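Long-range contacts in Succinylglutamatedesuccinylase/aspartoacylase (Rhodobacter sphaeroides 2.4.1, PDB 3CDX), which probably hydrolyses carbon-nitrogen bonds of linear amides as a metal-dependent enzyme of the succinylglutamate desuccinylase/aspartoacylase family, with calcium bound at its metal site: residues 157-165 with 179-190; 270-281 with 293-301. All coordinates share one frame; numbering follows the deposited sequence.

Contact 1 of 2, residues 157-165 with 179-190; sequences STPSTNMHY and AEAFGAPHNVVF
Strands 160-163 and 186-189 pair in parallel, their axes 22° apart and 4.4 Å at closest approach. The ladder runs through T161 N to H186 O, V188 N to T161 O and M163 N to V188 O, and F190 N to M163 O continues it just past the assigned strand. The face bearing T161, M163, N187 and V189 turns to helix 169-182. There the hydroxyl T161 OG1 donates to the amide oxygen N187 OD1 at 2.7 Å, while the other end of that amide, ND2, meets M163 SD in a weak but nearly straight bond (3.6 Å) and also bonds H260. N187 reaches both because its CG stands opposite the backbone N (chi1 174°). A leucine in its place would probably leave T161 OG1 without its side-chain acceptor and H260 without a donor. With OG1 engaged, the methyl of T161 lies over one face of the F182 ring, CG2 3.8 Å from the ring centroid, a CH-pi contact. A water donates to T161 OG1 and to A179 O and accepts from A184 N, tying the helix end to the strands. On the face of S160, N162 and V188, F190 brings CE1 to 3.7 Å from N162 OD1. At the strand ends the H164 ring edge meets F190 O, H164 CD2 to O 3.3 Å, while H164 ND1 hydrogen-bonds E204 OE1. Strand, helix and strand thus form a beta-alpha-beta unit of the catalytic domain, with the N162 side chain about 6 Å from that of the calcium ligand H149.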
ATOM      1  N   SER A 157       2.406  22.249  20.736  1.00 25.18           N
ATOM      2  CA  SER A 157       3.477  23.101  21.180  1.00 24.75           C
ATOM      3  C   SER A 157       2.850  24.407  21.638  1.00 25.76           C
ATOM      4  O   SER A 157       1.829  24.847  21.095  1.00 26.00           O
ATOM      5  CB  SER A 157       4.508  23.296  20.058  1.00 23.77           C
ATOM      6  OG  SER A 157       3.919  23.959  18.939  1.00 23.95           O
ATOM      7  N   THR A 158       3.414  25.001  22.684  1.00 25.38           N
ATOM      8  CA  THR A 158       2.938  26.317  23.087  1.00 25.71           C
ATOM      9  C   THR A 158       3.488  27.370  22.123  1.00 25.87           C
ATOM     10  O   THR A 158       4.672  27.301  21.745  1.00 25.86           O
ATOM     11  CB  THR A 158       3.245  26.627  24.587  1.00 24.48           C
ATOM     12  OG1 THR A 158       2.589  27.843  24.951  1.00 28.10           O
ATOM     13  CG2 THR A 158       4.701  26.749  24.841  1.00 23.80           C
ATOM     14  N   PRO A 159       2.622  28.297  21.653  1.00 26.10           N
ATOM     15  CA  PRO A 159       3.131  29.263  20.661  1.00 26.07           C
ATOM     16  C   PRO A 159       4.426  30.001  21.057  1.00 26.77           C
ATOM     17  O   PRO A 159       4.503  30.680  22.094  1.00 26.83           O
ATOM     18  CB  PRO A 159       1.963  30.209  20.426  1.00 26.45           C
ATOM     19  CG  PRO A 159       0.672  29.373  20.895  1.00 26.48           C
ATOM     20  CD  PRO A 159       1.176  28.457  21.951  1.00 25.84           C
ATOM     21  N   SER A 160       5.398  29.932  20.164  1.00 26.05           N
ATOM     22  CA  SER A 160       6.767  30.294  20.470  1.00 26.62           C
ATOM     23  C   SER A 160       7.557  30.458  19.189  1.00 26.81           C
ATOM     24  O   SER A 160       7.139  29.939  18.120  1.00 26.28           O
ATOM     25  CB  SER A 160       7.395  29.162  21.286  1.00 26.71           C
ATOM     26  OG  SER A 160       7.127  27.900  20.669  1.00 29.81           O
ATOM     27  N   THR A 161       8.690  31.166  19.296  1.00 26.36           N
ATOM     28  CA  THR A 161       9.712  31.198  18.257  1.00 26.37           C
ATOM     29  C   THR A 161      10.815  30.325  18.790  1.00 27.15           C
ATOM     30  O   THR A 161      10.811  29.949  19.968  1.00 27.03           O
ATOM     31  CB  THR A 161      10.302  32.625  17.964  1.00 26.61           C
ATOM     32  OG1 THR A 161      10.696  33.248  19.195  1.00 28.77           O
ATOM     33  CG2 THR A 161       9.293  33.512  17.308  1.00 25.67           C
ATOM     34  N   ASN A 162      11.769  30.000  17.931  1.00 27.56           N
ATOM     35  CA  ASN A 162      12.930  29.221  18.362  1.00 28.58           C
ATOM     36  C   ASN A 162      14.146  29.580  17.536  1.00 29.02           C
ATOM     37  O   ASN A 162      14.035  30.208  16.483  1.00 28.18           O
ATOM     38  CB  ASN A 162      12.671  27.715  18.319  1.00 27.97           C
ATOM     39  CG  ASN A 162      12.237  27.250  16.945  1.00 28.72           C
ATOM     40  OD1 ASN A 162      13.040  27.156  16.030  1.00 31.87           O
ATOM     41  ND2 ASN A 162      10.974  26.968  16.805  1.00 26.63           N
ATOM     42  N   MET A 163      15.306  29.211  18.059  1.00 30.15           N
ATOM     43  CA  MET A 163      16.601  29.500  17.455  1.00 31.92           C
ATOM     44  C   MET A 163      17.596  28.579  18.165  1.00 34.64           C
ATOM     45  O   MET A 163      17.360  28.171  19.312  1.00 35.26           O
ATOM     46  CB  MET A 163      16.987  30.984  17.639  1.00 31.30           C
ATOM     47  CG  MET A 163      16.766  31.530  19.044  1.00 30.71           C
ATOM     48  SD  MET A 163      17.268  33.247  19.352  1.00 28.25           S
ATOM     49  CE  MET A 163      19.005  32.848  19.339  1.00 29.01           C
ATOM     50  N   HIS A 164      18.687  28.239  17.491  1.00 37.38           N
ATOM     51  CA  HIS A 164      19.802  27.554  18.168  1.00 40.48           C
ATOM     52  C   HIS A 164      20.626  28.548  18.969  1.00 41.70           C
ATOM     53  O   HIS A 164      20.498  29.773  18.797  1.00 41.54           O
ATOM     54  CB  HIS A 164      20.674  26.816  17.164  1.00 40.49           C
ATOM     55  CG  HIS A 164      19.927  25.793  16.387  1.00 44.03           C
ATOM     56  ND1 HIS A 164      19.885  25.784  15.013  1.00 47.54           N
ATOM     57  CD2 HIS A 164      19.142  24.770  16.797  1.00 47.27           C
ATOM     58  CE1 HIS A 164      19.127  24.782  14.603  1.00 49.77           C
ATOM     59  NE2 HIS A 164      18.657  24.155  15.668  1.00 50.46           N
ATOM     60  N   TYR A 165      21.456  28.026  19.865  1.00 43.86           N
ATOM     61  CA  TYR A 165      22.422  28.870  20.530  1.00 45.56           C
ATOM     62  C   TYR A 165      23.526  29.074  19.498  1.00 46.40           C
ATOM     63  O   TYR A 165      24.004  28.118  18.870  1.00 47.74           O
ATOM     64  CB  TYR A 165      22.959  28.198  21.791  1.00 47.10           C
ATOM     65  CG  TYR A 165      23.868  29.086  22.632  1.00 48.78           C
ATOM     66  CD1 TYR A 165      23.330  30.046  23.485  1.00 49.88           C
ATOM     67  CD2 TYR A 165      25.262  28.963  22.573  1.00 50.18           C
ATOM     68  CE1 TYR A 165      24.129  30.855  24.255  1.00 49.84           C
ATOM     69  CE2 TYR A 165      26.080  29.783  23.352  1.00 50.10           C
ATOM     70  CZ  TYR A 165      25.494  30.728  24.191  1.00 50.15           C
ATOM     71  OH  TYR A 165      26.257  31.566  24.976  1.00 50.91           O
ATOM     72  N   ALA A 179      13.793  37.654  17.489  1.00 26.82           N
ATOM     73  CA  ALA A 179      12.829  36.857  18.249  1.00 26.73           C
ATOM     74  C   ALA A 179      11.941  37.760  19.119  1.00 27.99           C
ATOM     75  O   ALA A 179      10.718  37.615  19.100  1.00 27.88           O
ATOM     76  CB  ALA A 179      13.535  35.817  19.078  1.00 26.60           C
ATOM     77  N   GLU A 180      12.554  38.730  19.826  1.00 28.57           N
ATOM     78  CA  GLU A 180      11.835  39.655  20.693  1.00 29.71           C
ATOM     79  C   GLU A 180      10.809  40.461  19.883  1.00 28.18           C
ATOM     80  O   GLU A 180       9.649  40.582  20.297  1.00 27.43           O
ATOM     81  CB  GLU A 180      12.796  40.592  21.484  1.00 28.81           C
ATOM     82  CG  GLU A 180      13.544  39.880  22.582  1.00 33.03           C
ATOM     83  CD  GLU A 180      14.609  40.734  23.291  1.00 35.43           C
ATOM     84  OE1 GLU A 180      14.497  41.995  23.274  1.00 39.73           O
ATOM     85  OE2 GLU A 180      15.553  40.130  23.881  1.00 40.10           O
ATOM     86  N   ALA A 181      11.230  40.995  18.738  1.00 27.66           N
ATOM     87  CA  ALA A 181      10.317  41.716  17.843  1.00 27.22           C
ATOM     88  C   ALA A 181       9.147  40.839  17.349  1.00 27.83           C
ATOM     89  O   ALA A 181       7.977  41.264  17.380  1.00 27.25           O
ATOM     90  CB  ALA A 181      11.079  42.270  16.645  1.00 27.63           C
ATOM     91  N   PHE A 182       9.448  39.605  16.926  1.00 27.15           N
ATOM     92  CA  PHE A 182       8.378  38.684  16.469  1.00 27.16           C
ATOM     93  C   PHE A 182       7.286  38.661  17.563  1.00 26.63           C
ATOM     94  O   PHE A 182       6.115  38.767  17.264  1.00 27.13           O
ATOM     95  CB  PHE A 182       8.925  37.267  16.170  1.00 26.74           C
ATOM     96  CG  PHE A 182       7.885  36.291  15.587  1.00 27.13           C
ATOM     97  CD1 PHE A 182       7.870  35.999  14.217  1.00 28.30           C
ATOM     98  CD2 PHE A 182       6.935  35.671  16.408  1.00 25.18           C
ATOM     99  CE1 PHE A 182       6.901  35.079  13.671  1.00 26.73           C
ATOM    100  CE2 PHE A 182       5.974  34.763  15.877  1.00 28.00           C
ATOM    101  CZ  PHE A 182       5.954  34.477  14.514  1.00 23.82           C
ATOM    102  N   GLY A 183       7.691  38.547  18.828  1.00 27.84           N
ATOM    103  CA  GLY A 183       6.762  38.751  19.956  1.00 28.20           C
ATOM    104  C   GLY A 183       5.802  37.621  20.258  1.00 28.62           C
ATOM    105  O   GLY A 183       4.616  37.866  20.553  1.00 29.61           O
ATOM    106  N   ALA A 184       6.300  36.383  20.200  1.00 28.40           N
ATOM    107  CA  ALA A 184       5.524  35.236  20.673  1.00 27.64           C
ATOM    108  C   ALA A 184       5.702  35.168  22.198  1.00 27.77           C
ATOM    109  O   ALA A 184       6.676  35.703  22.730  1.00 28.42           O
ATOM    110  CB  ALA A 184       5.985  33.954  20.005  1.00 26.28           C
ATOM    111  N   PRO A 185       4.775  34.523  22.912  1.00 28.16           N
ATOM    112  CA  PRO A 185       4.969  34.529  24.379  1.00 28.43           C
ATOM    113  C   PRO A 185       6.322  34.010  24.811  1.00 28.78           C
ATOM    114  O   PRO A 185       6.856  34.524  25.794  1.00 29.10           O
ATOM    115  CB  PRO A 185       3.857  33.611  24.899  1.00 28.36           C
ATOM    116  CG  PRO A 185       2.843  33.572  23.836  1.00 28.55           C
ATOM    117  CD  PRO A 185       3.519  33.858  22.510  1.00 27.38           C
ATOM    118  N   HIS A 186       6.850  32.985  24.115  1.00 26.99           N
ATOM    119  CA  HIS A 186       8.152  32.426  24.437  1.00 26.36           C
ATOM    120  C   HIS A 186       9.047  32.292  23.224  1.00 26.46           C
ATOM    121  O   HIS A 186       8.575  32.035  22.130  1.00 25.30           O
ATOM    122  CB  HIS A 186       8.028  31.053  25.046  1.00 26.66           C
ATOM    123  CG  HIS A 186       7.293  31.037  26.340  1.00 28.67           C
ATOM    124  ND1 HIS A 186       5.957  30.720  26.427  1.00 28.62           N
ATOM    125  CD2 HIS A 186       7.709  31.319  27.603  1.00 27.39           C
ATOM    126  CE1 HIS A 186       5.580  30.814  27.695  1.00 32.41           C
ATOM    127  NE2 HIS A 186       6.628  31.169  28.426  1.00 27.05           N
ATOM    128  N   ASN A 187      10.346  32.487  23.446  1.00 26.86           N
ATOM    129  CA  ASN A 187      11.366  32.225  22.454  1.00 27.24           C
ATOM    130  C   ASN A 187      12.229  31.184  23.056  1.00 28.49           C
ATOM    131  O   ASN A 187      12.670  31.361  24.199  1.00 30.10           O
ATOM    132  CB  ASN A 187      12.193  33.469  22.142  1.00 27.25           C
ATOM    133  CG  ASN A 187      13.342  33.160  21.227  1.00 26.01           C
ATOM    134  OD1 ASN A 187      13.133  32.661  20.129  1.00 25.23           O
ATOM    135  ND2 ASN A 187      14.562  33.477  21.652  1.00 26.44           N
ATOM    136  N   VAL A 188      12.427  30.081  22.332  1.00 28.22           N
ATOM    137  CA  VAL A 188      13.180  28.943  22.826  1.00 29.12           C
ATOM    138  C   VAL A 188      14.525  28.749  22.091  1.00 30.71           C
ATOM    139  O   VAL A 188      14.558  28.553  20.878  1.00 28.99           O
ATOM    140  CB  VAL A 188      12.338  27.622  22.741  1.00 29.35           C
ATOM    141  CG1 VAL A 188      13.006  26.511  23.497  1.00 27.62           C
ATOM    142  CG2 VAL A 188      10.917  27.851  23.284  1.00 26.29           C
ATOM    143  N   VAL A 189      15.622  28.822  22.849  1.00 32.89           N
ATOM    144  CA  VAL A 189      16.985  28.545  22.360  1.00 34.52           C
ATOM    145  C   VAL A 189      17.297  27.087  22.673  1.00 37.15           C
ATOM    146  O   VAL A 189      17.155  26.662  23.835  1.00 37.67           O
ATOM    147  CB  VAL A 189      18.006  29.516  23.015  1.00 35.20           C
ATOM    148  CG1 VAL A 189      19.404  29.396  22.371  1.00 33.04           C
ATOM    149  CG2 VAL A 189      17.509  30.941  22.895  1.00 33.57           C
ATOM    150  N   PHE A 190      17.702  26.306  21.657  1.00 39.32           N
ATOM    151  CA  PHE A 190      17.765  24.836  21.799  1.00 41.68           C
ATOM    152  C   PHE A 190      18.790  24.110  20.922  1.00 42.94           C
ATOM    153  O   PHE A 190      19.462  24.724  20.080  1.00 44.74           O
ATOM    154  CB  PHE A 190      16.369  24.199  21.611  1.00 42.55           C
ATOM    155  CG  PHE A 190      15.961  24.006  20.177  1.00 45.09           C
ATOM    156  CD1 PHE A 190      15.530  25.083  19.404  1.00 47.87           C
ATOM    157  CD2 PHE A 190      15.978  22.726  19.598  1.00 48.79           C
ATOM    158  CE1 PHE A 190      15.143  24.908  18.051  1.00 48.92           C
ATOM    159  CE2 PHE A 190      15.578  22.532  18.252  1.00 49.70           C
ATOM    160  CZ  PHE A 190      15.157  23.628  17.476  1.00 47.38           C
TER
HETATM  161  O   HOH W   1       3.854  30.133  24.627  1.00 25.92           O
HETATM  162  O   HOH W   2       9.117  35.521  19.943  1.00 26.31           O

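Contact 2 of 2, residues 270-281 with 293-301; sequences VMAPRTGLFEPT and TAGWIHFVE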
ATOM      1  N   VAL A 270      10.784  13.998  28.533  1.00 34.18           N
ATOM      2  CA  VAL A 270      10.159  12.835  29.119  1.00 33.81           C
ATOM      3  C   VAL A 270       9.949  11.848  28.007  1.00 34.29           C
ATOM      4  O   VAL A 270       9.195  12.103  27.068  1.00 34.44           O
ATOM      5  CB  VAL A 270       8.812  13.149  29.800  1.00 33.03           C
ATOM      6  CG1 VAL A 270       8.298  11.902  30.563  1.00 33.05           C
ATOM      7  CG2 VAL A 270       8.968  14.363  30.684  1.00 33.69           C
ATOM      8  N   MET A 271      10.610  10.711  28.125  1.00 34.37           N
ATOM      9  CA  MET A 271      10.593   9.702  27.086  1.00 33.97           C
ATOM     10  C   MET A 271       9.683   8.518  27.456  1.00 33.41           C
ATOM     11  O   MET A 271       9.622   8.102  28.613  1.00 32.87           O
ATOM     12  CB  MET A 271      12.025   9.237  26.839  1.00 34.82           C
ATOM     13  CG  MET A 271      13.008  10.395  26.489  1.00 36.45           C
ATOM     14  SD  MET A 271      12.763  11.236  24.919  1.00 36.69           S
ATOM     15  CE  MET A 271      13.082   9.935  23.738  1.00 40.50           C
ATOM     16  N   ALA A 272       8.958   7.994  26.472  1.00 32.44           N
ATOM     17  CA  ALA A 272       8.208   6.742  26.652  1.00 31.73           C
ATOM     18  C   ALA A 272       9.125   5.489  26.576  1.00 31.55           C
ATOM     19  O   ALA A 272       9.731   5.232  25.520  1.00 31.14           O
ATOM     20  CB  ALA A 272       7.086   6.638  25.600  1.00 31.42           C
ATOM     21  N   PRO A 273       9.225   4.709  27.677  1.00 30.74           N
ATOM     22  CA  PRO A 273      10.053   3.496  27.587  1.00 31.01           C
ATOM     23  C   PRO A 273       9.311   2.326  26.973  1.00 30.73           C
ATOM     24  O   PRO A 273       9.921   1.320  26.603  1.00 30.54           O
ATOM     25  CB  PRO A 273      10.389   3.189  29.057  1.00 31.35           C
ATOM     26  CG  PRO A 273       9.654   4.241  29.893  1.00 30.20           C
ATOM     27  CD  PRO A 273       8.669   4.890  29.029  1.00 30.59           C
ATOM     28  N   ARG A 274       7.990   2.436  26.911  1.00 30.01           N
ATOM     29  CA  ARG A 274       7.188   1.375  26.347  1.00 30.43           C
ATOM     30  C   ARG A 274       6.149   1.965  25.408  1.00 29.54           C
ATOM     31  O   ARG A 274       5.733   3.118  25.554  1.00 29.37           O
ATOM     32  CB  ARG A 274       6.516   0.514  27.437  1.00 31.19           C
ATOM     33  CG  ARG A 274       7.449  -0.288  28.377  1.00 34.70           C
ATOM     34  CD  ARG A 274       8.193  -1.483  27.714  1.00 39.74           C
ATOM     35  NE  ARG A 274       9.210  -2.017  28.623  1.00 43.94           N
ATOM     36  CZ  ARG A 274      10.302  -2.710  28.274  1.00 48.91           C
ATOM     37  NH1 ARG A 274      10.578  -2.990  27.005  1.00 49.20           N
ATOM     38  NH2 ARG A 274      11.142  -3.122  29.223  1.00 50.83           N
ATOM     39  N   THR A 275       5.763   1.172  24.419  1.00 29.36           N
ATOM     40  CA  THR A 275       4.592   1.486  23.601  1.00 28.87           C
ATOM     41  C   THR A 275       3.286   1.298  24.396  1.00 28.81           C
ATOM     42  O   THR A 275       3.069   0.269  25.034  1.00 29.27           O
ATOM     43  CB  THR A 275       4.638   0.665  22.317  1.00 28.39           C
ATOM     44  OG1 THR A 275       5.807   1.060  21.588  1.00 26.55           O
ATOM     45  CG2 THR A 275       3.375   0.909  21.433  1.00 28.93           C
ATOM     46  N   GLY A 276       2.442   2.319  24.420  1.00 28.52           N
ATOM     47  CA  GLY A 276       1.121   2.152  24.989  1.00 27.54           C
ATOM     48  C   GLY A 276       0.329   3.438  24.917  1.00 27.26           C
ATOM     49  O   GLY A 276       0.668   4.322  24.150  1.00 27.73           O
ATOM     50  N   LEU A 277      -0.708   3.538  25.739  1.00 27.02           N
ATOM     51  CA  LEU A 277      -1.631   4.665  25.734  1.00 26.62           C
ATOM     52  C   LEU A 277      -1.223   5.657  26.829  1.00 26.75           C
ATOM     53  O   LEU A 277      -1.427   5.422  28.039  1.00 26.19           O
ATOM     54  CB  LEU A 277      -3.088   4.166  25.905  1.00 26.39           C
ATOM     55  CG  LEU A 277      -4.222   5.209  26.100  1.00 27.57           C
ATOM     56  CD1 LEU A 277      -4.069   6.429  25.212  1.00 23.76           C
ATOM     57  CD2 LEU A 277      -5.611   4.583  25.880  1.00 26.63           C
ATOM     58  N   PHE A 278      -0.648   6.763  26.393  1.00 27.17           N
ATOM     59  CA  PHE A 278      -0.154   7.751  27.322  1.00 27.35           C
ATOM     60  C   PHE A 278      -1.164   8.814  27.723  1.00 27.66           C
ATOM     61  O   PHE A 278      -1.664   9.562  26.885  1.00 28.08           O
ATOM     62  CB  PHE A 278       1.133   8.402  26.816  1.00 27.73           C
ATOM     63  CG  PHE A 278       1.644   9.486  27.722  1.00 27.73           C
ATOM     64  CD1 PHE A 278       2.327   9.157  28.886  1.00 28.68           C
ATOM     65  CD2 PHE A 278       1.412  10.830  27.422  1.00 29.01           C
ATOM     66  CE1 PHE A 278       2.785  10.161  29.761  1.00 28.95           C
ATOM     67  CE2 PHE A 278       1.868  11.846  28.275  1.00 28.47           C
ATOM     68  CZ  PHE A 278       2.552  11.506  29.449  1.00 28.94           C
ATOM     69  N   GLU A 279      -1.408   8.888  29.037  1.00 27.40           N
ATOM     70  CA  GLU A 279      -2.311   9.848  29.667  1.00 26.92           C
ATOM     71  C   GLU A 279      -1.456  10.935  30.343  1.00 27.26           C
ATOM     72  O   GLU A 279      -0.737  10.629  31.331  1.00 27.14           O
ATOM     73  CB  GLU A 279      -3.171   9.150  30.742  1.00 26.42           C
ATOM     74  CG  GLU A 279      -4.072  10.123  31.513  1.00 27.80           C
ATOM     75  CD  GLU A 279      -4.623   9.536  32.792  1.00 26.48           C
ATOM     76  OE1 GLU A 279      -4.544   8.328  32.981  1.00 29.78           O
ATOM     77  OE2 GLU A 279      -5.175  10.280  33.590  1.00 25.42           O
ATOM     78  N   PRO A 280      -1.509  12.181  29.823  1.00 26.32           N
ATOM     79  CA  PRO A 280      -0.712  13.237  30.425  1.00 26.45           C
ATOM     80  C   PRO A 280      -1.381  13.850  31.661  1.00 27.48           C
ATOM     81  O   PRO A 280      -2.599  13.717  31.856  1.00 26.66           O
ATOM     82  CB  PRO A 280      -0.647  14.286  29.323  1.00 26.69           C
ATOM     83  CG  PRO A 280      -1.985  14.126  28.580  1.00 26.66           C
ATOM     84  CD  PRO A 280      -2.271  12.650  28.636  1.00 26.01           C
ATOM     85  N   THR A 281      -0.569  14.511  32.486  1.00 27.19           N
ATOM     86  CA  THR A 281      -1.048  15.302  33.598  1.00 26.54           C
ATOM     87  C   THR A 281      -1.107  16.780  33.285  1.00 26.68           C
ATOM     88  O   THR A 281      -1.813  17.502  33.974  1.00 27.54           O
ATOM     89  CB  THR A 281      -0.162  15.113  34.888  1.00 26.99           C
ATOM     90  OG1 THR A 281       1.197  15.408  34.591  1.00 27.56           O
ATOM     91  CG2 THR A 281      -0.240  13.720  35.384  1.00 26.39           C
ATOM     92  N   THR A 293       4.655  13.757  38.669  1.00 34.18           N
ATOM     93  CA  THR A 293       4.056  12.876  37.663  1.00 32.42           C
ATOM     94  C   THR A 293       3.782  13.588  36.332  1.00 31.61           C
ATOM     95  O   THR A 293       3.125  14.625  36.294  1.00 30.65           O
ATOM     96  CB  THR A 293       2.788  12.179  38.217  1.00 32.99           C
ATOM     97  OG1 THR A 293       3.162  11.420  39.373  1.00 32.70           O
ATOM     98  CG2 THR A 293       2.192  11.195  37.199  1.00 30.85           C
ATOM     99  N   ALA A 294       4.339  13.037  35.252  1.00 30.53           N
ATOM    100  CA  ALA A 294       4.118  13.593  33.900  1.00 30.18           C
ATOM    101  C   ALA A 294       2.903  12.937  33.210  1.00 29.29           C
ATOM    102  O   ALA A 294       2.248  13.573  32.356  1.00 29.19           O
ATOM    103  CB  ALA A 294       5.378  13.482  33.036  1.00 29.38           C
ATOM    104  N   GLY A 295       2.588  11.710  33.626  1.00 28.07           N
ATOM    105  CA  GLY A 295       1.468  10.936  33.092  1.00 28.03           C
ATOM    106  C   GLY A 295       1.787   9.469  33.220  1.00 28.67           C
ATOM    107  O   GLY A 295       2.756   9.115  33.894  1.00 29.25           O
ATOM    108  N   TRP A 296       0.971   8.623  32.592  1.00 28.65           N
ATOM    109  CA  TRP A 296       1.016   7.166  32.728  1.00 28.48           C
ATOM    110  C   TRP A 296       0.812   6.498  31.372  1.00 28.63           C
ATOM    111  O   TRP A 296      -0.026   6.928  30.561  1.00 26.62           O
ATOM    112  CB  TRP A 296      -0.126   6.653  33.647  1.00 29.07           C
ATOM    113  CG  TRP A 296      -0.144   7.201  35.026  1.00 27.04           C
ATOM    114  CD1 TRP A 296       0.478   6.665  36.129  1.00 28.97           C
ATOM    115  CD2 TRP A 296      -0.800   8.394  35.470  1.00 28.61           C
ATOM    116  NE1 TRP A 296       0.236   7.455  37.233  1.00 28.23           N
ATOM    117  CE2 TRP A 296      -0.534   8.524  36.860  1.00 27.79           C
ATOM    118  CE3 TRP A 296      -1.605   9.362  34.834  1.00 26.80           C
ATOM    119  CZ2 TRP A 296      -1.042   9.577  37.621  1.00 29.29           C
ATOM    120  CZ3 TRP A 296      -2.085  10.409  35.566  1.00 28.09           C
ATOM    121  CH2 TRP A 296      -1.810  10.519  36.957  1.00 29.42           C
ATOM    122  N   ILE A 297       1.559   5.424  31.148  1.00 27.97           N
ATOM    123  CA  ILE A 297       1.357   4.632  29.948  1.00 28.55           C
ATOM    124  C   ILE A 297       0.504   3.455  30.367  1.00 28.43           C
ATOM    125  O   ILE A 297       0.939   2.647  31.206  1.00 27.80           O
ATOM    126  CB  ILE A 297       2.674   4.111  29.376  1.00 28.36           C
ATOM    127  CG1 ILE A 297       3.552   5.267  28.873  1.00 28.25           C
ATOM    128  CG2 ILE A 297       2.395   3.035  28.343  1.00 27.48           C
ATOM    129  CD1 ILE A 297       4.965   4.813  28.367  1.00 29.47           C
ATOM    130  N   HIS A 298      -0.705   3.395  29.802  1.00 27.81           N
ATOM    131  CA  HIS A 298      -1.659   2.351  30.086  1.00 26.78           C
ATOM    132  C   HIS A 298      -1.411   1.205  29.122  1.00 27.19           C
ATOM    133  O   HIS A 298      -1.042   1.438  27.934  1.00 26.56           O
ATOM    134  CB  HIS A 298      -3.098   2.900  29.949  1.00 27.02           C
ATOM    135  CG  HIS A 298      -3.437   3.997  30.924  1.00 27.65           C
ATOM    136  ND1 HIS A 298      -4.102   3.759  32.110  1.00 28.17           N
ATOM    137  CD2 HIS A 298      -3.189   5.330  30.900  1.00 27.32           C
ATOM    138  CE1 HIS A 298      -4.255   4.898  32.766  1.00 28.62           C
ATOM    139  NE2 HIS A 298      -3.709   5.867  32.056  1.00 24.94           N
ATOM    140  N   PHE A 299      -1.585  -0.028  29.627  1.00 26.79           N
ATOM    141  CA  PHE A 299      -1.504  -1.243  28.816  1.00 27.99           C
ATOM    142  C   PHE A 299      -2.894  -1.840  28.647  1.00 28.56           C
ATOM    143  O   PHE A 299      -3.262  -2.847  29.285  1.00 28.53           O
ATOM    144  CB  PHE A 299      -0.465  -2.221  29.389  1.00 28.38           C
ATOM    145  CG  PHE A 299       0.875  -1.557  29.608  1.00 29.44           C
ATOM    146  CD1 PHE A 299       1.715  -1.276  28.507  1.00 30.49           C
ATOM    147  CD2 PHE A 299       1.244  -1.115  30.880  1.00 29.26           C
ATOM    148  CE1 PHE A 299       2.930  -0.589  28.683  1.00 30.92           C
ATOM    149  CE2 PHE A 299       2.472  -0.461  31.081  1.00 29.83           C
ATOM    150  CZ  PHE A 299       3.315  -0.188  29.991  1.00 30.48           C
ATOM    151  N   VAL A 300      -3.677  -1.196  27.776  1.00 28.72           N
ATOM    152  CA  VAL A 300      -5.102  -1.537  27.666  1.00 29.33           C
ATOM    153  C   VAL A 300      -5.335  -2.890  27.045  1.00 29.89           C
ATOM    154  O   VAL A 300      -6.437  -3.406  27.114  1.00 30.09           O
ATOM    155  CB  VAL A 300      -5.929  -0.460  26.938  1.00 29.12           C
ATOM    156  CG1 VAL A 300      -5.738   0.880  27.643  1.00 28.52           C
ATOM    157  CG2 VAL A 300      -5.578  -0.403  25.434  1.00 29.87           C
ATOM    158  N   GLU A 301      -4.275  -3.471  26.475  1.00 30.35           N
ATOM    159  CA  GLU A 301      -4.317  -4.818  25.913  1.00 31.62           C
ATOM    160  C   GLU A 301      -4.285  -5.895  26.995  1.00 31.80           C
ATOM    161  O   GLU A 301      -4.518  -7.058  26.694  1.00 32.03           O
ATOM    162  CB  GLU A 301      -3.154  -5.036  24.914  1.00 32.45           C
ATOM    163  CG  GLU A 301      -1.741  -4.929  25.507  1.00 34.53           C
ATOM    164  CD  GLU A 301      -1.200  -3.488  25.569  1.00 39.63           C
ATOM    165  OE1 GLU A 301      -0.026  -3.315  25.956  1.00 42.81           O
ATOM    166  OE2 GLU A 301      -1.923  -2.526  25.226  1.00 41.34           O
TER
HETATM  167  O   HOH W   3       0.956  -1.205  24.365  1.00 35.29           O
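I297 extends its CD1 methyl under the turn before strand 276-280, 3.4 Å from R274 O and 3.8 Å from P273 CD, with A272 CB also in contact. Its CG1, lying opposite the carbonyl carbon, meets the edge of the F278 ring. On the face of the sheet that carries L277, E279, W296 and H298, H298 NE2 donates to E279 OE1 at 2.8 Å through the carboxylate's anti lone pair. Carboxylate and imidazole are nearly coplanar, 17° apart, and the acceptor lies in the ring plane. W296 runs alongside the same glutamate, its CE3 3.6 Å from E279 OE1, with the two planes markedly tilted. At the far end T281 OG1 donates to T293 O (2.7 Å), and T281 CG2 approaches W296 CZ3 at 3.8 Å. The backbones pair antiparallel, axes at 160°: L277 N to H298 O and H298 N to L277 O (2.8 Å) bracket one end, the latter straight at the hydrogen (178°) although the donor stands above the carbonyl plane. A294 and G295 form a classic beta bulge opposite L310. Strand 293-298 sits between 276-280 and 308-311 in a small antiparallel sheet, with V327 and V333 packing on F278, and Q70 and I71 of a second subunit covering L277 and E279.

In the fold
The centre of contact 1 lies about 11 Å, and that of contact 2 about 27 Å, from the centre of the chain; the first is within the catalytic domain, the second away from the metal site. Both are partly buried, yet their cover differs: no other chain touches contact 1, while neighbouring subunits pack against contact 2. The strands of the first are parallel and joined in sequence through helix 169-182; those of the second are antiparallel, with no helix between. Water bridges occur in both, but the side-chain bond is threonine-asparagine in the former and histidine-carboxylate in the latter. Their nearest atoms are about 12 Å apart, but strand 259-271, entering contact 2, neighbours strand 186-189 of contact 1.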